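Local coordinates for protein ancestral D-type dye decolorizing peroxidase (Geotrichum candidum, PDB 7ANV) that binds heme and, as a D-type dye-decolorizing peroxidase, probably uses hydrogen peroxide to oxidise dyes and related substrates, at residues 35-40 / 163-168. Sequence-based numbering, arbitrary orientation.
Sequences RKHLKQ and AIFGVG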
# COMPACT_ATOMS: atom_id res chain seq x y z
N ARG A 35 15.25 25.51 1.74
CA ARG A 35 14.76 25.70 3.12
C ARG A 35 13.94 27.00 3.17
O ARG A 35 12.94 27.02 3.90
CB ARG A 35 15.90 25.62 4.13
CG ARG A 35 16.60 24.27 4.17
CD ARG A 35 17.65 24.19 5.28
NE ARG A 35 17.00 24.15 6.59
CZ ARG A 35 17.49 24.66 7.73
NH1 ARG A 35 18.67 25.28 7.77
NH2 ARG A 35 16.78 24.57 8.84
N LYS A 36 14.31 28.03 2.41
CA LYS A 36 13.54 29.31 2.36
C LYS A 36 12.22 29.06 1.65
O LYS A 36 11.17 29.51 2.17
CB LYS A 36 14.29 30.39 1.58
CG LYS A 36 15.52 30.90 2.30
CD LYS A 36 15.19 31.42 3.68
CE LYS A 36 16.28 32.31 4.24
NZ LYS A 36 16.32 32.24 5.72
N HIS A 37 12.27 28.38 0.50
CA HIS A 37 11.08 28.04 -0.32
C HIS A 37 10.08 27.23 0.49
O HIS A 37 8.86 27.49 0.40
CB HIS A 37 11.50 27.29 -1.58
CG HIS A 37 12.26 28.15 -2.53
ND1 HIS A 37 12.95 27.62 -3.61
CD2 HIS A 37 12.43 29.50 -2.58
CE1 HIS A 37 13.51 28.63 -4.27
NE2 HIS A 37 13.20 29.78 -3.67
N LEU A 38 10.57 26.28 1.28
CA LEU A 38 9.71 25.38 2.08
C LEU A 38 8.84 26.19 3.05
O LEU A 38 7.69 25.79 3.28
CB LEU A 38 10.59 24.38 2.82
CG LEU A 38 9.82 23.29 3.56
CD1 LEU A 38 9.05 22.42 2.59
CD2 LEU A 38 10.77 22.45 4.38
N LYS A 39 9.31 27.34 3.52
CA LYS A 39 8.51 28.21 4.42
C LYS A 39 7.19 28.61 3.72
O LYS A 39 6.15 28.69 4.39
CB LYS A 39 9.32 29.43 4.83
CG LYS A 39 8.80 30.10 6.09
CD LYS A 39 9.62 31.27 6.63
CE LYS A 39 9.27 31.51 8.09
NZ LYS A 39 9.81 32.78 8.63
N GLN A 40 7.24 28.84 2.41
CA GLN A 40 6.08 29.25 1.59
C GLN A 40 5.23 28.03 1.24
O GLN A 40 4.03 28.23 1.01
CB GLN A 40 6.57 30.00 0.36
CG GLN A 40 7.53 31.13 0.71
CD GLN A 40 6.86 32.13 1.60
OE1 GLN A 40 5.70 32.49 1.37
NE2 GLN A 40 7.56 32.57 2.64
N ALA A 163 6.13 27.07 -8.62
CA ALA A 163 6.50 28.50 -8.46
C ALA A 163 7.22 28.69 -7.13
O ALA A 163 8.22 29.46 -7.05
CB ALA A 163 5.28 29.39 -8.54
N ILE A 164 6.67 28.10 -6.08
CA ILE A 164 7.25 28.25 -4.71
C ILE A 164 8.70 27.78 -4.74
O ILE A 164 9.52 28.44 -4.13
CB ILE A 164 6.38 27.54 -3.68
CG1 ILE A 164 5.09 28.33 -3.45
CG2 ILE A 164 7.11 27.27 -2.37
CD1 ILE A 164 4.03 27.49 -2.76
N PHE A 165 9.02 26.67 -5.42
CA PHE A 165 10.41 26.13 -5.48
C PHE A 165 11.20 26.67 -6.68
O PHE A 165 12.33 26.22 -6.92
CB PHE A 165 10.36 24.60 -5.44
CG PHE A 165 9.93 24.11 -4.08
CD1 PHE A 165 10.78 24.20 -3.00
CD2 PHE A 165 8.63 23.67 -3.85
CE1 PHE A 165 10.39 23.78 -1.73
CE2 PHE A 165 8.24 23.28 -2.57
CZ PHE A 165 9.11 23.34 -1.51
N GLY A 166 10.65 27.62 -7.42
CA GLY A 166 11.37 28.29 -8.51
C GLY A 166 11.59 27.41 -9.73
O GLY A 166 12.42 27.79 -10.59
N VAL A 167 10.83 26.32 -9.86
CA VAL A 167 10.98 25.36 -10.99
C VAL A 167 10.66 26.09 -12.29
O VAL A 167 9.59 26.71 -12.37
CB VAL A 167 10.10 24.11 -10.81
CG1 VAL A 167 10.12 23.21 -12.04
CG2 VAL A 167 10.53 23.35 -9.57
N GLY A 168 11.53 25.97 -13.29
CA GLY A 168 11.35 26.63 -14.60
C GLY A 168 11.93 28.03 -14.66
O GLY A 168 11.69 28.73 -15.67
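His-37 lays one face of its imidazole over the carbonyl oxygen of Ile-164, whose O stands 3.2 Å from His-37 CG and is offset toward the ring's rim. His-37 CB meets the phenyl ring of Phe-165 at CD1, 3.5 Å away. The first torsion (chi1 -68°) sets His-37 CG anti to its own carbonyl carbon, on the side of Ile-164 O, and the ring lies against the turn that ends helix 151-164. Beside it, Ile-164 turns CG2 to the backbone O of His-37 at 3.3 Å and also to the CB of Gln-40. Farther along the phenyl ring, CZ of Phe-165 approaches Leu-38 CD1 at 4.2 Å. Gly-166, at positive phi (72°), is the C-prime residue of the Schellman motif that terminates this helix. A hydrogen bond between His-37 ND1 and Ser-173 OG helps to hold the imidazole; an alanine at His-37 would probably open a gap over the Ile-164 carbonyl and leave Ser-173 without this partner. Phe-34 also meets the Phe-165 ring. The contact thus joins helices 31-41 and 151-164 beside strand 174-183 of the N-terminal antiparallel sheet in the ferredoxin-like DyP fold.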